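Local coordinates for protein MccF (Escherichia coli, PDB 4IIY) that confers self-immunity to microcin C7, probably acting as a serine hydrolase of the peptidase S66 family, at residues K188-Y200 and K358-E370. The protein carries 1 engineered substitution. Numbering follows the deposited sequence.
Sequences KILTRKQSGIYTY and KNISITEQYLSTE. With EDO (1,2-ethanediol), chain Q; EDO (1,2-ethanediol), chain O.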
ATOM      1  N   LYS B 188     -22.432  23.266   8.206  1.00  9.27           N
ATOM      2  CA  LYS B 188     -21.841  24.589   8.032  1.00  9.77           C
ATOM      3  C   LYS B 188     -21.087  24.719   6.706  1.00  9.58           C
ATOM      4  O   LYS B 188     -21.302  25.666   5.937  1.00 10.11           O
ATOM      5  CB  LYS B 188     -20.889  24.897   9.187  1.00 11.25           C
ATOM      6  CG  LYS B 188     -20.190  26.249   9.091  1.00 13.54           C
ATOM      7  CD  LYS B 188     -21.172  27.393   9.266  1.00 15.11           C
ATOM      8  CE  LYS B 188     -20.464  28.735   9.370  1.00 18.47           C
ATOM      9  NZ  LYS B 188     -21.442  29.832   9.618  1.00 20.53           N
ATOM     10  N   ILE B 189     -20.188  23.778   6.449  1.00  9.04           N
ATOM     11  CA  ILE B 189     -19.338  23.836   5.268  1.00  9.03           C
ATOM     12  C   ILE B 189     -20.168  23.793   3.990  1.00  8.76           C
ATOM     13  O   ILE B 189     -19.905  24.534   3.039  1.00  9.88           O
ATOM     14  CB  ILE B 189     -18.315  22.674   5.259  1.00  9.63           C
ATOM     15  CG1 ILE B 189     -17.297  22.830   6.392  1.00 10.60           C
ATOM     16  CG2 ILE B 189     -17.586  22.610   3.931  1.00  9.87           C
ATOM     17  CD1 ILE B 189     -16.440  24.075   6.279  1.00 12.65           C
ATOM     18  N   LEU B 190     -21.183  22.938   3.969  1.00  8.10           N
ATOM     19  CA  LEU B 190     -21.906  22.682   2.737  1.00  8.56           C
ATOM     20  C   LEU B 190     -23.073  23.646   2.491  1.00  9.28           C
ATOM     21  O   LEU B 190     -23.529  23.771   1.353  1.00 10.63           O
ATOM     22  CB  LEU B 190     -22.381  21.225   2.686  1.00  9.33           C
ATOM     23  CG  LEU B 190     -21.270  20.166   2.711  1.00  9.41           C
ATOM     24  CD1 LEU B 190     -21.867  18.775   2.732  1.00 10.39           C
ATOM     25  CD2 LEU B 190     -20.313  20.311   1.530  1.00  9.53           C
ATOM     26  N   THR B 191     -23.564  24.317   3.534  1.00  9.50           N
ATOM     27  CA  THR B 191     -24.689  25.246   3.348  1.00 11.40           C
ATOM     28  C   THR B 191     -24.335  26.727   3.446  1.00 12.89           C
ATOM     29  O   THR B 191     -25.127  27.575   3.018  1.00 14.56           O
ATOM     30  CB  THR B 191     -25.862  24.987   4.318  1.00 11.47           C
ATOM     31  OG1 THR B 191     -25.494  25.378   5.646  1.00 12.66           O
ATOM     32  CG2 THR B 191     -26.292  23.536   4.293  1.00 12.22           C
ATOM     33  N   ARG B 192     -23.168  27.057   3.987  1.00 12.43           N
ATOM     34  CA  ARG B 192     -22.822  28.461   4.213  1.00 13.03           C
ATOM     35  C   ARG B 192     -22.744  29.271   2.925  1.00 15.00           C
ATOM     36  O   ARG B 192     -22.491  28.735   1.849  1.00 14.22           O
ATOM     37  CB  ARG B 192     -21.496  28.589   4.974  1.00 11.48           C
ATOM     38  CG  ARG B 192     -20.277  28.042   4.229  1.00 10.37           C
ATOM     39  CD  ARG B 192     -19.000  28.250   5.021  1.00 11.04           C
ATOM     40  NE  ARG B 192     -18.508  29.627   4.931  1.00 11.50           N
ATOM     41  CZ  ARG B 192     -17.790  30.089   3.913  1.00 11.15           C
ATOM     42  NH1 ARG B 192     -17.506  29.296   2.886  1.00 11.80           N
ATOM     43  NH2 ARG B 192     -17.376  31.351   3.905  1.00 14.46           N
ATOM     44  N   LYS B 193     -22.970  30.574   3.044  1.00 13.81           N
ATOM     45  CA  LYS B 193     -22.730  31.480   1.928  1.00 15.36           C
ATOM     46  C   LYS B 193     -21.254  31.475   1.576  1.00 15.74           C
ATOM     47  O   LYS B 193     -20.398  31.450   2.460  1.00 16.54           O
ATOM     48  CB  LYS B 193     -23.159  32.901   2.290  1.00 21.42           C
ATOM     49  CG  LYS B 193     -24.603  33.031   2.732  1.00 27.77           C
ATOM     50  CD  LYS B 193     -25.556  32.595   1.637  1.00 34.39           C
ATOM     51  CE  LYS B 193     -26.868  33.360   1.711  1.00 40.27           C
ATOM     52  NZ  LYS B 193     -27.050  34.231   0.515  1.00 39.59           N
ATOM     53  N   GLN B 194     -20.961  31.501   0.280  1.00 15.34           N
ATOM     54  CA  GLN B 194     -19.591  31.479  -0.207  1.00 16.63           C
ATOM     55  C   GLN B 194     -19.046  32.896  -0.318  1.00 24.24           C
ATOM     56  O   GLN B 194     -18.795  33.392  -1.418  1.00 29.60           O
ATOM     57  CB  GLN B 194     -19.523  30.801  -1.573  1.00 17.30           C
ATOM     58  CG  GLN B 194     -19.960  29.346  -1.583  1.00 16.29           C
ATOM     59  CD  GLN B 194     -18.877  28.395  -1.114  1.00 11.98           C
ATOM     60  OE1 GLN B 194     -17.705  28.550  -1.458  1.00 12.27           O
ATOM     61  NE2 GLN B 194     -19.269  27.400  -0.320  1.00 14.52           N
ATOM     62  N   SER B 195     -18.879  33.549   0.822  1.00 22.73           N
ATOM     63  CA  SER B 195     -18.336  34.901   0.854  1.00 26.17           C
ATOM     64  C   SER B 195     -17.339  35.026   1.994  1.00 19.63           C
ATOM     65  O   SER B 195     -17.649  34.678   3.134  1.00 26.73           O
ATOM     66  CB  SER B 195     -19.456  35.928   1.023  1.00 28.01           C
ATOM     67  OG  SER B 195     -18.941  37.247   0.969  1.00 36.99           O
ATOM     68  N   GLY B 196     -16.147  35.521   1.690  1.00 21.92           N
ATOM     69  CA  GLY B 196     -15.103  35.633   2.687  1.00 20.07           C
ATOM     70  C   GLY B 196     -14.555  34.265   3.039  1.00 17.70           C
ATOM     71  O   GLY B 196     -15.138  33.231   2.670  1.00 20.10           O
ATOM     72  N   ILE B 197     -13.436  34.251   3.749  1.00 15.71           N
ATOM     73  CA  ILE B 197     -12.804  32.996   4.123  1.00 14.38           C
ATOM     74  C   ILE B 197     -13.631  32.294   5.190  1.00 12.35           C
ATOM     75  O   ILE B 197     -14.434  32.922   5.892  1.00 13.30           O
ATOM     76  CB  ILE B 197     -11.342  33.190   4.607  1.00 13.89           C
ATOM     77  CG1 ILE B 197     -11.282  33.747   6.035  1.00 17.42           C
ATOM     78  CG2 ILE B 197     -10.567  34.075   3.628  1.00 16.64           C
ATOM     79  CD1 ILE B 197      -9.869  33.855   6.581  1.00 15.97           C
ATOM     80  N   TYR B 198     -13.451  30.983   5.289  1.00 11.42           N
ATOM     81  CA  TYR B 198     -14.057  30.214   6.361  1.00 10.00           C
ATOM     82  C   TYR B 198     -12.962  29.656   7.265  1.00 10.38           C
ATOM     83  O   TYR B 198     -12.105  28.902   6.802  1.00 11.44           O
ATOM     84  CB  TYR B 198     -14.902  29.053   5.826  1.00 11.02           C
ATOM     85  CG  TYR B 198     -15.314  28.183   6.976  1.00  9.78           C
ATOM     86  CD1 TYR B 198     -16.360  28.565   7.805  1.00 11.50           C
ATOM     87  CD2 TYR B 198     -14.592  27.043   7.310  1.00  9.75           C
ATOM     88  CE1 TYR B 198     -16.710  27.808   8.914  1.00 12.96           C
ATOM     89  CE2 TYR B 198     -14.936  26.284   8.414  1.00 10.66           C
ATOM     90  CZ  TYR B 198     -15.996  26.667   9.208  1.00 11.67           C
ATOM     91  OH  TYR B 198     -16.325  25.907  10.306  1.00 13.54           O
ATOM     92  N   THR B 199     -12.994  29.998   8.553  1.00  9.29           N
ATOM     93  CA  THR B 199     -12.003  29.516   9.506  1.00  8.77           C
ATOM     94  C   THR B 199     -12.588  28.388  10.352  1.00  9.38           C
ATOM     95  O   THR B 199     -13.633  28.547  10.992  1.00 10.56           O
ATOM     96  CB  THR B 199     -11.491  30.664  10.403  1.00  8.96           C
ATOM     97  OG1 THR B 199     -10.959  31.706   9.569  1.00 10.53           O
ATOM     98  CG2 THR B 199     -10.407  30.169  11.355  1.00 10.48           C
ATOM     99  N   TYR B 200     -11.922  27.237  10.346  1.00  8.12           N
ATOM    100  CA  TYR B 200     -12.419  26.070  11.064  1.00  8.50           C
ATOM    101  C   TYR B 200     -12.479  26.275  12.573  1.00  9.15           C
ATOM    102  O   TYR B 200     -11.585  26.883  13.169  1.00 10.84           O
ATOM    103  CB  TYR B 200     -11.561  24.842  10.757  1.00  9.59           C
ATOM    104  CG  TYR B 200     -11.897  24.202   9.436  1.00  8.80           C
ATOM    105  CD1 TYR B 200     -12.945  23.288   9.332  1.00  8.45           C
ATOM    106  CD2 TYR B 200     -11.175  24.506   8.291  1.00  9.35           C
ATOM    107  CE1 TYR B 200     -13.269  22.703   8.130  1.00  9.10           C
ATOM    108  CE2 TYR B 200     -11.493  23.922   7.078  1.00  9.08           C
ATOM    109  CZ  TYR B 200     -12.537  23.025   7.008  1.00  8.74           C
ATOM    110  OH  TYR B 200     -12.851  22.457   5.795  1.00 10.23           O
ATOM    111  N   LYS B 358      -2.462  29.740  14.993  1.00  9.50           N
ATOM    112  CA  LYS B 358      -2.959  28.373  15.193  1.00  9.78           C
ATOM    113  C   LYS B 358      -4.366  28.178  14.643  1.00  9.28           C
ATOM    114  O   LYS B 358      -5.264  27.743  15.362  1.00 11.38           O
ATOM    115  CB  LYS B 358      -2.931  27.974  16.671  1.00 12.97           C
ATOM    116  CG  LYS B 358      -1.670  28.360  17.422  1.00 16.96           C
ATOM    117  CD  LYS B 358      -0.424  27.768  16.833  1.00 21.97           C
ATOM    118  CE  LYS B 358       0.787  28.144  17.681  1.00 26.34           C
ATOM    119  NZ  LYS B 358       2.063  28.069  16.913  1.00 30.67           N
ATOM    120  N   ASN B 359      -4.559  28.496  13.368  1.00  9.17           N
ATOM    121  CA  ASN B 359      -5.847  28.247  12.737  1.00  8.40           C
ATOM    122  C   ASN B 359      -5.694  27.866  11.271  1.00  9.47           C
ATOM    123  O   ASN B 359      -4.602  27.951  10.700  1.00  9.29           O
ATOM    124  CB  ASN B 359      -6.830  29.416  12.949  1.00  9.32           C
ATOM    125  CG  ASN B 359      -6.361  30.723  12.311  1.00  9.50           C
ATOM    126  OD1 ASN B 359      -5.779  30.733  11.229  1.00 11.66           O
ATOM    127  ND2 ASN B 359      -6.632  31.843  12.991  1.00 12.10           N
ATOM    128  N   ILE B 360      -6.794  27.420  10.683  1.00  8.92           N
ATOM    129  CA  ILE B 360      -6.791  26.949   9.307  1.00  8.44           C
ATOM    130  C   ILE B 360      -8.098  27.371   8.659  1.00  7.94           C
ATOM    131  O   ILE B 360      -9.170  27.248   9.261  1.00  9.16           O
ATOM    132  CB  ILE B 360      -6.529  25.412   9.217  1.00  8.43           C
ATOM    133  CG1 ILE B 360      -6.634  24.918   7.767  1.00 10.63           C
ATOM    134  CG2 ILE B 360      -7.443  24.614  10.143  1.00 11.00           C
ATOM    135  CD1 ILE B 360      -6.244  23.451   7.588  1.00 10.80           C
ATOM    136  N   SER B 361      -8.005  27.896   7.442  1.00  8.60           N
ATOM    137  CA  SER B 361      -9.147  28.477   6.758  1.00  8.83           C
ATOM    138  C   SER B 361      -9.230  28.023   5.306  1.00  9.39           C
ATOM    139  O   SER B 361      -8.204  27.766   4.672  1.00 10.16           O
ATOM    140  CB  SER B 361      -9.057  30.008   6.769  1.00  8.94           C
ATOM    141  OG  SER B 361      -8.921  30.522   8.087  1.00  9.18           O
ATOM    142  N   ILE B 362     -10.452  27.963   4.785  1.00  8.73           N
ATOM    143  CA  ILE B 362     -10.684  27.804   3.354  1.00 10.08           C
ATOM    144  C   ILE B 362     -10.738  29.201   2.734  1.00 10.38           C
ATOM    145  O   ILE B 362     -11.473  30.071   3.219  1.00 11.38           O
ATOM    146  CB  ILE B 362     -12.012  27.080   3.069  1.00  9.08           C
ATOM    147  CG1 ILE B 362     -12.136  25.782   3.881  1.00 10.75           C
ATOM    148  CG2 ILE B 362     -12.168  26.819   1.582  1.00 10.50           C
ATOM    149  CD1 ILE B 362     -13.552  25.232   3.922  1.00 10.50           C
ATOM    150  N   THR B 363      -9.953  29.436   1.683  1.00  9.62           N
ATOM    151  CA  THR B 363      -9.868  30.781   1.115  1.00 10.24           C
ATOM    152  C   THR B 363     -10.359  30.880  -0.326  1.00 12.69           C
ATOM    153  O   THR B 363     -10.357  31.969  -0.911  1.00 16.53           O
ATOM    154  CB  THR B 363      -8.439  31.348   1.199  1.00 11.25           C
ATOM    155  OG1 THR B 363      -7.559  30.547   0.400  1.00 13.82           O
ATOM    156  CG2 THR B 363      -7.952  31.368   2.642  1.00 14.21           C
ATOM    157  N   GLU B 364     -10.788  29.758  -0.895  1.00 10.55           N
ATOM    158  CA  GLU B 364     -11.257  29.724  -2.275  1.00 12.03           C
ATOM    159  C   GLU B 364     -12.661  29.126  -2.339  1.00 11.27           C
ATOM    160  O   GLU B 364     -12.964  28.156  -1.638  1.00 11.54           O
ATOM    161  CB  GLU B 364     -10.285  28.905  -3.132  1.00 11.20           C
ATOM    162  CG  GLU B 364     -10.767  28.670  -4.554  1.00 12.55           C
ATOM    163  CD  GLU B 364      -9.829  27.807  -5.376  1.00 14.37           C
ATOM    164  OE1 GLU B 364      -8.754  27.421  -4.881  1.00 13.35           O
ATOM    165  OE2 GLU B 364     -10.177  27.507  -6.539  1.00 20.51           O
ATOM    166  N   GLN B 365     -13.517  29.699  -3.183  1.00 11.24           N
ATOM    167  CA  GLN B 365     -14.877  29.214  -3.374  1.00 10.25           C
ATOM    168  C   GLN B 365     -14.881  27.739  -3.765  1.00 10.45           C
ATOM    169  O   GLN B 365     -14.120  27.316  -4.636  1.00 10.77           O
ATOM    170  CB  GLN B 365     -15.584  30.024  -4.462  1.00 12.66           C
ATOM    171  CG  GLN B 365     -17.030  29.647  -4.670  1.00 13.53           C
ATOM    172  CD  GLN B 365     -17.692  30.486  -5.753  1.00 17.68           C
ATOM    173  OE1 GLN B 365     -17.093  31.427  -6.278  1.00 23.57           O
ATOM    174  NE2 GLN B 365     -18.926  30.146  -6.094  1.00 17.72           N
ATOM    175  N   TYR B 366     -15.757  26.964  -3.128  1.00 10.22           N
ATOM    176  CA  TYR B 366     -15.748  25.509  -3.298  1.00  9.62           C
ATOM    177  C   TYR B 366     -17.126  24.909  -3.599  1.00 10.71           C
ATOM    178  O   TYR B 366     -17.234  23.705  -3.827  1.00 10.32           O
ATOM    179  CB  TYR B 366     -15.101  24.839  -2.075  1.00  9.94           C
ATOM    180  CG  TYR B 366     -15.809  25.165  -0.778  1.00  9.23           C
ATOM    181  CD1 TYR B 366     -16.891  24.408  -0.348  1.00  9.07           C
ATOM    182  CD2 TYR B 366     -15.414  26.247  -0.006  1.00  9.64           C
ATOM    183  CE1 TYR B 366     -17.557  24.713   0.835  1.00  9.52           C
ATOM    184  CE2 TYR B 366     -16.064  26.561   1.171  1.00  9.99           C
ATOM    185  CZ  TYR B 366     -17.132  25.799   1.590  1.00  9.05           C
ATOM    186  OH  TYR B 366     -17.776  26.149   2.765  1.00  9.88           O
ATOM    187  N   LEU B 367     -18.165  25.751  -3.606  1.00 10.45           N
ATOM    188  CA  LEU B 367     -19.492  25.383  -4.096  1.00  9.35           C
ATOM    189  C   LEU B 367     -20.045  26.572  -4.870  1.00 11.91           C
ATOM    190  O   LEU B 367     -19.614  27.703  -4.650  1.00 11.65           O
ATOM    191  CB  LEU B 367     -20.440  25.016  -2.944  1.00 11.61           C
ATOM    192  CG  LEU B 367     -20.157  23.704  -2.193  1.00 10.18           C
ATOM    193  CD1 LEU B 367     -20.860  23.646  -0.844  1.00 11.85           C
ATOM    194  CD2 LEU B 367     -20.534  22.496  -3.037  1.00 10.86           C
ATOM    195  N   SER B 368     -20.983  26.313  -5.776  1.00 11.76           N
ATOM    196  CA  SER B 368     -21.667  27.383  -6.501  1.00 15.20           C
ATOM    197  C   SER B 368     -22.426  28.287  -5.533  1.00 17.54           C
ATOM    198  O   SER B 368     -22.890  27.840  -4.485  1.00 20.05           O
ATOM    199  CB  SER B 368     -22.637  26.791  -7.523  1.00 20.72           C
ATOM    200  OG  SER B 368     -21.950  25.976  -8.449  1.00 28.50           O
ATOM    201  N   THR B 369     -22.549  29.565  -5.877  1.00 21.24           N
ATOM    202  CA  THR B 369     -23.212  30.514  -4.987  1.00 22.79           C
ATOM    203  C   THR B 369     -24.718  30.259  -4.909  1.00 25.89           C
ATOM    204  O   THR B 369     -25.378  30.677  -3.956  1.00 32.02           O
ATOM    205  CB  THR B 369     -22.948  31.970  -5.409  1.00 26.42           C
ATOM    206  OG1 THR B 369     -23.413  32.171  -6.749  1.00 33.20           O
ATOM    207  CG2 THR B 369     -21.463  32.279  -5.344  1.00 25.13           C
ATOM    208  N   GLU B 370     -25.252  29.563  -5.908  1.00 24.94           N
ATOM    209  CA  GLU B 370     -26.673  29.241  -5.945  1.00 29.56           C
ATOM    210  C   GLU B 370     -26.924  27.872  -6.578  1.00 29.67           C
ATOM    211  O   GLU B 370     -26.075  27.344  -7.300  1.00 25.42           O
ATOM    212  CB  GLU B 370     -27.444  30.321  -6.705  1.00 39.54           C
TER
HETATM  213  C1  EDO Q 407     -14.082  30.448   1.088  1.00 19.70           C
HETATM  214  O1  EDO Q 407     -14.761  30.265   2.330  1.00 29.13           O
HETATM  215  C2  EDO Q 407     -15.105  30.357  -0.035  1.00 21.07           C
HETATM  216  O2  EDO Q 407     -16.403  30.082   0.508  1.00 23.41           O
HETATM  217  C1  EDO O 405     -17.220  32.353   7.111  1.00 25.19           C
HETATM  218  O1  EDO O 405     -17.412  33.288   6.039  1.00 24.99           O
HETATM  219  C2  EDO O 405     -18.538  32.079   7.830  1.00 31.72           C
HETATM  220  O2  EDO O 405     -19.399  31.241   7.047  1.00 24.63           O
HETATM  221  O   HOH W   1     -23.076  31.257  -1.548  1.00 25.49           O
HETATM  222  O   HOH W   2      -8.803  26.826  12.785  1.00 11.32           O
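Gln-194 and Tyr-366 meet where the chain leaving helix 178-191 passes the C-terminal tail, and they illustrate how one amide can serve two purposes. From CB, which lies 4.1 Å from CG of Gln-365, the Gln-194 chain runs to CG, 3.5 Å from the carbonyl O of Leu-367. A bend at chi2 (-81°) then turns the amide across the tyrosine. OE1 of Gln-194 accepts the backbone N-H of Tyr-366, with N at 3.0 Å, a nearly straight bond whose donor sits above the carbonyl plane. NE2 of Gln-194 stands over one face of the ring, toward its rim, 3.3 Å from Tyr-366 CZ, with amide and ring planes 81° apart.

OH of Tyr-366 donates to a lone pair of Ile-189 O, in the last turn of the helix, at 2.7 Å. The same OH accepts an N-H from Arg-192 NH1, 3.2 Å away and near the guanidinium plane. An ethanediol, probably from the crystallisation liquor, joins NH1 of Arg-192 to OE1 of Gln-194. A leucine in place of Tyr-366 would probably leave Ile-189 O and Arg-192 NH1 without this shared mate and take away the flat ring face under NE2 of Gln-194.

Farther along, strand 198-199, outermost within this chain in a mixed sheet, pairs antiparallel with strand 359-362, which 350-354 follows. Tyr-198 and Ile-362 exchange both backbone bonds, and Tyr-200 N reaches Ile-360 O. The Tyr-200 ring brings CE2 to within 3.8 Å of CG1 of Ile-362, while its hydroxyl is hydrogen-bonded to Thr-344 O.

Backbone pairing thus fixes the strand register at the sheet edge, whereas directional side-chain bonds tie the irregular tail to the helix end.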